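Local coordinates for protein splicing factor U2AF 35 kDa subunit (Homo sapiens, PDB 1JMT) that pairs with the large U2AF subunit and helps select the 3' splice site of pre-mRNA, recruiting U2 snRNP to the branch point, at residues Q2-N8 with N70-R76; N8-N12 with H35-F39. The protein carries 1 engineered substitution. All blocks are in the same frame, centred on the assembly; numbering follows the deposited sequence.

Interaction 1. Residues Q2-N8 with N70-R76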
ATOM      1  N   GLN A   2       8.804  13.153   6.943  1.00 57.18           N
ATOM      2  CA  GLN A   2       7.351  13.130   7.119  1.00 54.48           C
ATOM      3  C   GLN A   2       6.747  12.171   6.100  1.00 49.56           C
ATOM      4  O   GLN A   2       5.544  11.919   6.100  1.00 48.22           O
ATOM      5  CB  GLN A   2       6.755  14.517   6.879  1.00 55.17           C
ATOM      6  CG  GLN A   2       7.299  15.613   7.763  1.00 60.44           C
ATOM      7  CD  GLN A   2       6.899  16.985   7.263  1.00 61.58           C
ATOM      8  OE1 GLN A   2       5.717  17.331   7.234  1.00 59.35           O
ATOM      9  NE2 GLN A   2       7.886  17.774   6.853  1.00 66.15           N
ATOM     10  N   THR A   3       7.596  11.648   5.227  1.00 47.39           N
ATOM     11  CA  THR A   3       7.146  10.750   4.182  1.00 48.92           C
ATOM     12  C   THR A   3       7.508   9.291   4.428  1.00 44.93           C
ATOM     13  O   THR A   3       8.634   8.979   4.813  1.00 39.67           O
ATOM     14  CB  THR A   3       7.739  11.163   2.829  1.00 45.00           C
ATOM     15  OG1 THR A   3       7.531  12.564   2.627  1.00 51.19           O
ATOM     16  CG2 THR A   3       7.070  10.393   1.702  1.00 50.88           C
ATOM     17  N   ILE A   4       6.537   8.410   4.205  1.00 39.44           N
ATOM     18  CA  ILE A   4       6.738   6.975   4.354  1.00 32.17           C
ATOM     19  C   ILE A   4       6.486   6.335   2.987  1.00 31.56           C
ATOM     20  O   ILE A   4       5.816   6.920   2.136  1.00 32.87           O
ATOM     21  CB  ILE A   4       5.755   6.351   5.376  1.00 33.64           C
ATOM     22  CG1 ILE A   4       4.331   6.324   4.805  1.00 31.76           C
ATOM     23  CG2 ILE A   4       5.782   7.149   6.674  1.00 32.26           C
ATOM     24  CD1 ILE A   4       3.343   5.540   5.665  1.00 29.83           C
ATOM     25  N   ALA A   5       7.035   5.146   2.779  1.00 31.38           N
ATOM     26  CA  ALA A   5       6.854   4.419   1.530  1.00 29.52           C
ATOM     27  C   ALA A   5       6.368   3.008   1.814  1.00 28.06           C
ATOM     28  O   ALA A   5       6.919   2.322   2.670  1.00 28.65           O
ATOM     29  CB  ALA A   5       8.171   4.357   0.764  1.00 28.14           C
ATOM     30  N   LEU A   6       5.326   2.589   1.103  1.00 26.97           N
ATOM     31  CA  LEU A   6       4.790   1.241   1.238  1.00 27.60           C
ATOM     32  C   LEU A   6       5.261   0.582  -0.055  1.00 33.59           C
ATOM     33  O   LEU A   6       4.754   0.869  -1.143  1.00 31.95           O
ATOM     34  CB  LEU A   6       3.267   1.286   1.341  1.00 31.57           C
ATOM     35  CG  LEU A   6       2.749   2.156   2.497  1.00 33.56           C
ATOM     36  CD1 LEU A   6       1.234   2.075   2.541  1.00 37.13           C
ATOM     37  CD2 LEU A   6       3.344   1.682   3.823  1.00 38.40           C
ATOM     38  N   LEU A   7       6.261  -0.283   0.078  1.00 29.90           N
ATOM     39  CA  LEU A   7       6.895  -0.930  -1.061  1.00 34.16           C
ATOM     40  C   LEU A   7       6.122  -2.008  -1.802  1.00 34.83           C
ATOM     41  O   LEU A   7       5.667  -2.996  -1.217  1.00 36.26           O
ATOM     42  CB  LEU A   7       8.263  -1.474  -0.630  1.00 33.91           C
ATOM     43  CG  LEU A   7       9.123  -0.427   0.096  1.00 40.88           C
ATOM     44  CD1 LEU A   7      10.414  -1.057   0.584  1.00 40.47           C
ATOM     45  CD2 LEU A   7       9.415   0.741  -0.839  1.00 40.26           C
ATOM     46  N   ASN A   8       5.986  -1.786  -3.106  1.00 31.58           N
ATOM     47  CA  ASN A   8       5.310  -2.699  -4.009  1.00 40.26           C
ATOM     48  C   ASN A   8       3.971  -3.171  -3.472  1.00 40.57           C
ATOM     49  O   ASN A   8       3.563  -4.304  -3.705  1.00 43.18           O
ATOM     50  CB  ASN A   8       6.206  -3.906  -4.284  1.00 41.02           C
ATOM     51  CG  ASN A   8       7.473  -3.539  -5.039  1.00 42.84           C
ATOM     52  OD1 ASN A   8       8.349  -4.379  -5.225  1.00 52.94           O
ATOM     53  ND2 ASN A   8       7.574  -2.286  -5.481  1.00 47.12           N
ATOM     54  N   ASN A  70       4.687   1.505  -5.738  1.00 34.60           N
ATOM     55  CA  ASN A  70       4.848   1.863  -4.348  1.00 32.47           C
ATOM     56  C   ASN A  70       3.802   2.909  -4.025  1.00 33.32           C
ATOM     57  O   ASN A  70       3.188   3.512  -4.917  1.00 30.40           O
ATOM     58  CB  ASN A  70       6.210   2.496  -4.076  1.00 35.87           C
ATOM     59  CG  ASN A  70       7.352   1.544  -4.285  1.00 38.51           C
ATOM     60  OD1 ASN A  70       7.190   0.328  -4.207  1.00 44.42           O
ATOM     61  ND2 ASN A  70       8.531   2.097  -4.528  1.00 28.45           N
ATOM     62  N   VAL A  71       3.612   3.125  -2.736  1.00 28.23           N
ATOM     63  CA  VAL A  71       2.701   4.143  -2.275  1.00 31.07           C
ATOM     64  C   VAL A  71       3.545   5.060  -1.404  1.00 28.64           C
ATOM     65  O   VAL A  71       4.368   4.589  -0.618  1.00 26.90           O
ATOM     66  CB  VAL A  71       1.546   3.548  -1.442  1.00 30.63           C
ATOM     67  CG1 VAL A  71       0.829   4.666  -0.654  1.00 27.46           C
ATOM     68  CG2 VAL A  71       0.565   2.859  -2.372  1.00 28.34           C
ATOM     69  N   TYR A  72       3.379   6.364  -1.582  1.00 29.98           N
ATOM     70  CA  TYR A  72       4.098   7.326  -0.765  1.00 28.25           C
ATOM     71  C   TYR A  72       3.060   8.172  -0.074  1.00 24.90           C
ATOM     72  O   TYR A  72       2.119   8.640  -0.704  1.00 28.95           O
ATOM     73  CB  TYR A  72       5.012   8.209  -1.605  1.00 29.23           C
ATOM     74  CG  TYR A  72       6.186   7.464  -2.169  1.00 37.18           C
ATOM     75  CD1 TYR A  72       6.096   6.823  -3.399  1.00 30.72           C
ATOM     76  CD2 TYR A  72       7.379   7.362  -1.450  1.00 36.13           C
ATOM     77  CE1 TYR A  72       7.161   6.096  -3.905  1.00 37.11           C
ATOM     78  CE2 TYR A  72       8.453   6.632  -1.947  1.00 38.30           C
ATOM     79  CZ  TYR A  72       8.335   6.003  -3.175  1.00 36.98           C
ATOM     80  OH  TYR A  72       9.383   5.274  -3.681  1.00 47.12           O
ATOM     81  N   VAL A  73       3.232   8.348   1.229  1.00 31.29           N
ATOM     82  CA  VAL A  73       2.307   9.132   2.025  1.00 33.61           C
ATOM     83  C   VAL A  73       3.085  10.176   2.810  1.00 33.41           C
ATOM     84  O   VAL A  73       3.965   9.840   3.594  1.00 34.43           O
ATOM     85  CB  VAL A  73       1.546   8.238   3.022  1.00 31.97           C
ATOM     86  CG1 VAL A  73       0.521   9.065   3.797  1.00 28.06           C
ATOM     87  CG2 VAL A  73       0.889   7.091   2.283  1.00 32.33           C
ATOM     88  N   LYS A  74       2.773  11.444   2.590  1.00 34.67           N
ATOM     89  CA  LYS A  74       3.461  12.498   3.314  1.00 35.25           C
ATOM     90  C   LYS A  74       2.516  12.971   4.405  1.00 35.33           C
ATOM     91  O   LYS A  74       1.474  13.567   4.120  1.00 33.24           O
ATOM     92  CB  LYS A  74       3.822  13.660   2.378  1.00 34.78           C
ATOM     93  CG  LYS A  74       4.673  14.747   3.045  1.00 46.74           C
ATOM     94  CD  LYS A  74       4.953  15.889   2.085  1.00 48.89           C
ATOM     95  CE  LYS A  74       5.950  16.875   2.664  1.00 63.15           C
ATOM     96  NZ  LYS A  74       6.305  17.931   1.671  1.00 67.84           N
ATOM     97  N   PHE A  75       2.863  12.661   5.649  1.00 32.37           N
ATOM     98  CA  PHE A  75       2.049  13.069   6.779  1.00 37.40           C
ATOM     99  C   PHE A  75       2.422  14.493   7.159  1.00 43.15           C
ATOM    100  O   PHE A  75       3.561  14.925   6.960  1.00 45.13           O
ATOM    101  CB  PHE A  75       2.277  12.149   7.985  1.00 36.41           C
ATOM    102  CG  PHE A  75       1.688  10.771   7.825  1.00 37.16           C
ATOM    103  CD1 PHE A  75       2.463   9.717   7.344  1.00 35.01           C
ATOM    104  CD2 PHE A  75       0.353  10.531   8.144  1.00 33.15           C
ATOM    105  CE1 PHE A  75       1.911   8.440   7.186  1.00 36.92           C
ATOM    106  CE2 PHE A  75      -0.206   9.258   7.987  1.00 31.53           C
ATOM    107  CZ  PHE A  75       0.578   8.214   7.507  1.00 30.12           C
ATOM    108  N   ARG A  76       1.457  15.224   7.700  1.00 47.77           N
ATOM    109  CA  ARG A  76       1.708  16.593   8.116  1.00 54.40           C
ATOM    110  C   ARG A  76       2.707  16.601   9.271  1.00 57.04           C
ATOM    111  O   ARG A  76       3.490  17.536   9.419  1.00 59.02           O
ATOM    112  CB  ARG A  76       0.400  17.247   8.554  1.00 53.44           C
ATOM    113  CG  ARG A  76       0.554  18.684   9.002  1.00 65.28           C
ATOM    114  CD  ARG A  76      -0.801  19.337   9.201  1.00 67.44           C
ATOM    115  NE  ARG A  76      -0.675  20.737   9.584  1.00 69.37           N
ATOM    116  CZ  ARG A  76      -1.695  21.584   9.658  1.00 71.73           C
ATOM    117  NH1 ARG A  76      -2.924  21.172   9.372  1.00 66.47           N
ATOM    118  NH2 ARG A  76      -1.484  22.843  10.019  1.00 76.01           N
TER
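The Phe75 ring meets Ile4 at its edge, where CD1 of Ile4 lies in the ring plane, 3.6 Å from CE1 of Phe75. One face of this ring takes CG1 of Val73. On the other side of the sheet, CB of Ala5 comes obliquely to the Tyr72 ring, 3.6 Å from its CE2, and Thr3 CG2 sits at the ring edge. The backbones of 2-8 and 70-76, the two central strands of the RRM sheet, form an antiparallel ladder. Ile4 pairs with Val73 and Leu6 with Val71, each through two backbone hydrogen bonds, and Phe75 N adds another to Gln2 O. Ile4 and Val73 lie side by side, CG1 to CB 3.8 Å; they face helices 78-88 and 22-51. Past the ladder, the Asn70 side chain supplies the acceptor for Asn8 N. With chi1 at -66°, its amide swings toward the corner, and OD1 takes a nearly straight bond from Asn8 N (2.7 Å, 172°). Asn8 ND2 adds a weak bond to the same OD1. At Asn70, replacement by alanine removes OD1 and would probably leave Asn8 N without this acceptor and the corner less firmly held. The chemistry splits the pair: Ile4, Leu6, Val71 and Val73 make an apolar face on the helix side, while Asn70 and Asn8 close the corner by polar bonds.

Interaction 2. Residues N8-N12 with H35-F39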
ATOM      1  N   ASN A   8       5.986  -1.786  -3.106  1.00 31.58           N
ATOM      2  CA  ASN A   8       5.310  -2.699  -4.009  1.00 40.26           C
ATOM      3  C   ASN A   8       3.971  -3.171  -3.472  1.00 40.57           C
ATOM      4  O   ASN A   8       3.563  -4.304  -3.705  1.00 43.18           O
ATOM      5  CB  ASN A   8       6.206  -3.906  -4.284  1.00 41.02           C
ATOM      6  CG  ASN A   8       7.473  -3.539  -5.039  1.00 42.84           C
ATOM      7  OD1 ASN A   8       8.349  -4.379  -5.225  1.00 52.94           O
ATOM      8  ND2 ASN A   8       7.574  -2.286  -5.481  1.00 47.12           N
ATOM      9  N   ILE A   9       3.277  -2.297  -2.763  1.00 40.75           N
ATOM     10  CA  ILE A   9       1.993  -2.672  -2.202  1.00 41.01           C
ATOM     11  C   ILE A   9       0.882  -2.698  -3.261  1.00 43.13           C
ATOM     12  O   ILE A   9      -0.068  -3.467  -3.143  1.00 44.31           O
ATOM     13  CB  ILE A   9       1.611  -1.720  -1.054  1.00 38.89           C
ATOM     14  CG1 ILE A   9       0.475  -2.336  -0.231  1.00 38.36           C
ATOM     15  CG2 ILE A   9       1.248  -0.344  -1.622  1.00 28.56           C
ATOM     16  CD1 ILE A   9       0.240  -1.647   1.093  1.00 31.31           C
ATOM     17  N   TYR A  10       1.011  -1.877  -4.301  1.00 41.77           N
ATOM     18  CA  TYR A  10      -0.002  -1.830  -5.346  1.00 41.49           C
ATOM     19  C   TYR A  10       0.251  -2.861  -6.435  1.00 47.33           C
ATOM     20  O   TYR A  10       1.133  -2.688  -7.271  1.00 45.37           O
ATOM     21  CB  TYR A  10      -0.061  -0.443  -5.983  1.00 31.85           C
ATOM     22  CG  TYR A  10      -1.214  -0.279  -6.952  1.00 34.88           C
ATOM     23  CD1 TYR A  10      -2.531  -0.438  -6.528  1.00 38.27           C
ATOM     24  CD2 TYR A  10      -0.990   0.025  -8.292  1.00 43.93           C
ATOM     25  CE1 TYR A  10      -3.598  -0.300  -7.412  1.00 44.54           C
ATOM     26  CE2 TYR A  10      -2.048   0.164  -9.189  1.00 47.20           C
ATOM     27  CZ  TYR A  10      -3.351   0.001  -8.741  1.00 51.09           C
ATOM     28  OH  TYR A  10      -4.403   0.140  -9.621  1.00 53.28           O
ATOM     29  N   ARG A  11      -0.534  -3.931  -6.419  1.00 57.63           N
ATOM     30  CA  ARG A  11      -0.407  -4.999  -7.405  1.00 68.34           C
ATOM     31  C   ARG A  11      -1.529  -4.971  -8.421  1.00 69.84           C
ATOM     32  O   ARG A  11      -2.614  -4.457  -8.146  1.00 72.94           O
ATOM     33  CB  ARG A  11      -0.380  -6.364  -6.708  1.00 75.41           C
ATOM     34  CG  ARG A  11       0.970  -6.779  -6.158  1.00 82.71           C
ATOM     35  CD  ARG A  11       2.028  -5.701  -6.317  1.00 87.81           C
ATOM     36  NE  ARG A  11       3.364  -6.205  -6.033  1.00 94.21           N
ATOM     37  CZ  ARG A  11       3.684  -6.880  -4.933  1.00 98.07           C
ATOM     38  NH1 ARG A  11       2.768  -7.138  -4.001  1.00 99.11           N
ATOM     39  NH2 ARG A  11       4.926  -7.301  -4.756  1.00 99.01           N
ATOM     40  N   ASN A  12      -1.265  -5.531  -9.596  1.00 74.42           N
ATOM     41  CA  ASN A  12      -2.266  -5.565 -10.650  1.00 80.23           C
ATOM     42  C   ASN A  12      -1.876  -6.453 -11.843  1.00 83.18           C
ATOM     43  O   ASN A  12      -1.612  -5.948 -12.932  1.00 85.17           O
ATOM     44  CB  ASN A  12      -2.539  -4.135 -11.124  1.00 78.39           C
ATOM     45  CG  ASN A  12      -3.872  -3.999 -11.822  1.00 84.96           C
ATOM     46  OD1 ASN A  12      -4.697  -4.911 -11.794  1.00 92.08           O
ATOM     47  ND2 ASN A  12      -4.103  -2.845 -12.433  1.00 87.46           N
ATOM     48  N   HIS A  35     -10.147   0.858 -10.325  1.00 35.82           N
ATOM     49  CA  HIS A  35      -9.470  -0.028  -9.390  1.00 37.52           C
ATOM     50  C   HIS A  35      -8.395   0.784  -8.669  1.00 38.20           C
ATOM     51  O   HIS A  35      -8.132   0.576  -7.487  1.00 40.30           O
ATOM     52  CB  HIS A  35      -8.856  -1.209 -10.151  1.00 39.07           C
ATOM     53  CG  HIS A  35      -8.084  -2.162  -9.289  1.00 45.04           C
ATOM     54  ND1 HIS A  35      -6.747  -1.988  -8.999  1.00 48.11           N
ATOM     55  CD2 HIS A  35      -8.461  -3.303  -8.665  1.00 45.11           C
ATOM     56  CE1 HIS A  35      -6.331  -2.987  -8.235  1.00 44.76           C
ATOM     57  NE2 HIS A  35      -7.351  -3.796  -8.019  1.00 45.34           N
ATOM     58  N   TYR A  36      -7.797   1.728  -9.388  1.00 33.96           N
ATOM     59  CA  TYR A  36      -6.767   2.597  -8.834  1.00 34.68           C
ATOM     60  C   TYR A  36      -7.378   3.528  -7.791  1.00 38.52           C
ATOM     61  O   TYR A  36      -6.839   3.692  -6.692  1.00 41.71           O
ATOM     62  CB  TYR A  36      -6.131   3.430  -9.950  1.00 34.87           C
ATOM     63  CG  TYR A  36      -5.118   4.445  -9.475  1.00 36.97           C
ATOM     64  CD1 TYR A  36      -3.766   4.118  -9.389  1.00 43.14           C
ATOM     65  CD2 TYR A  36      -5.511   5.734  -9.100  1.00 36.73           C
ATOM     66  CE1 TYR A  36      -2.825   5.045  -8.945  1.00 40.35           C
ATOM     67  CE2 TYR A  36      -4.576   6.674  -8.648  1.00 37.11           C
ATOM     68  CZ  TYR A  36      -3.234   6.316  -8.575  1.00 40.17           C
ATOM     69  OH  TYR A  36      -2.299   7.210  -8.128  1.00 36.77           O
ATOM     70  N   ASP A  37      -8.504   4.142  -8.139  1.00 38.99           N
ATOM     71  CA  ASP A  37      -9.176   5.060  -7.227  1.00 38.82           C
ATOM     72  C   ASP A  37      -9.703   4.342  -5.985  1.00 36.10           C
ATOM     73  O   ASP A  37      -9.669   4.892  -4.885  1.00 38.05           O
ATOM     74  CB  ASP A  37     -10.325   5.788  -7.936  1.00 42.54           C
ATOM     75  CG  ASP A  37      -9.850   6.637  -9.102  1.00 49.64           C
ATOM     76  OD1 ASP A  37      -8.708   7.144  -9.060  1.00 51.33           O
ATOM     77  OD2 ASP A  37     -10.631   6.811 -10.060  1.00 57.85           O
ATOM     78  N   GLU A  38     -10.193   3.119  -6.164  1.00 35.95           N
ATOM     79  CA  GLU A  38     -10.700   2.335  -5.042  1.00 38.58           C
ATOM     80  C   GLU A  38      -9.541   2.042  -4.088  1.00 40.53           C
ATOM     81  O   GLU A  38      -9.669   2.159  -2.868  1.00 35.84           O
ATOM     82  CB  GLU A  38     -11.290   1.012  -5.536  1.00 45.34           C
ATOM     83  CG  GLU A  38     -11.657   0.040  -4.411  1.00 54.02           C
ATOM     84  CD  GLU A  38     -12.172  -1.302  -4.918  1.00 61.72           C
ATOM     85  OE1 GLU A  38     -11.421  -2.011  -5.622  1.00 60.35           O
ATOM     86  OE2 GLU A  38     -13.332  -1.650  -4.609  1.00 67.20           O
ATOM     87  N   PHE A  39      -8.405   1.658  -4.663  1.00 37.28           N
ATOM     88  CA  PHE A  39      -7.215   1.345  -3.884  1.00 38.02           C
ATOM     89  C   PHE A  39      -6.755   2.570  -3.106  1.00 33.59           C
ATOM     90  O   PHE A  39      -6.493   2.493  -1.903  1.00 30.94           O
ATOM     91  CB  PHE A  39      -6.091   0.889  -4.812  1.00 33.07           C
ATOM     92  CG  PHE A  39      -4.801   0.605  -4.104  1.00 34.76           C
ATOM     93  CD1 PHE A  39      -4.614  -0.593  -3.419  1.00 35.51           C
ATOM     94  CD2 PHE A  39      -3.767   1.541  -4.118  1.00 33.04           C
ATOM     95  CE1 PHE A  39      -3.412  -0.853  -2.759  1.00 35.66           C
ATOM     96  CE2 PHE A  39      -2.564   1.290  -3.461  1.00 27.67           C
ATOM     97  CZ  PHE A  39      -2.388   0.093  -2.781  1.00 34.15           C
TER
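An aromatic cluster joins strand 9-11 to helix 22-51, with Tyr10 meeting His35, Tyr36 and Phe39. The Tyr10 ring presents an edge to the face of Phe39. Its CD1 lies over the centre of the Phe39 ring, 3.3 Å above the plane, and the two planes stand 53° apart. The Phe39 centroid is 4.6 Å from that of Tyr10, a close edge-to-face pair. CG of Tyr10 is anti to its own nitrogen (chi1 -173°), which carries the ring across to the helix. At its far end the phenol oxygen accepts a hydrogen bond from His35 ND1, 3.2 Å long and with an angle of 161° at the hydrogen. The oxygen lies in the imidazole plane. This chain is the RRM part of the longer protein, and its first strand turns a corner at Asn8. A classic beta bulge places both Ile9 and Tyr10 opposite Gly69 of strand 68-75. Ile9 CG2 meets the Phe39 ring at its edge, in plane, 3.8 Å from CZ. Tyr36 approaches the Tyr10 ring from another direction. It turns an edge to the Tyr10 face, the planes nearly perpendicular, and its CB is 3.7 Å from Tyr10 OH. Tyr36 has its own hydroxyl bonded to the Val59 carbonyl of strand 54-59. The helix also faces the bound U2AF65 peptide. His35, Glu38 and Phe39 each pack on an aromatic side chain of the peptide, and Glu38 also forms a salt bridge with a basic side chain of that peptide.

In the fold
Interactions 1 and 2 share Asn8 and use successive parts of strand 3-11, with centres about 14 Å apart. Along the chain, interaction 2 is nested inside the loop closed by interaction 1. The two touch through Val71, whose CG2 is 3.4 Å from Ile9 CG2 and 3.7 Å from Phe39 CE2. One valine of strand 68-75 therefore packs against both the strand and the helix of interaction 2. Interaction 1 pairs central strands of the sheet. Interaction 2 ties the continuation of its first strand to helix 22-51. The bound peptide lies against the helix segment of interaction 2, so Phe39 joins that recognition surface to the sheet.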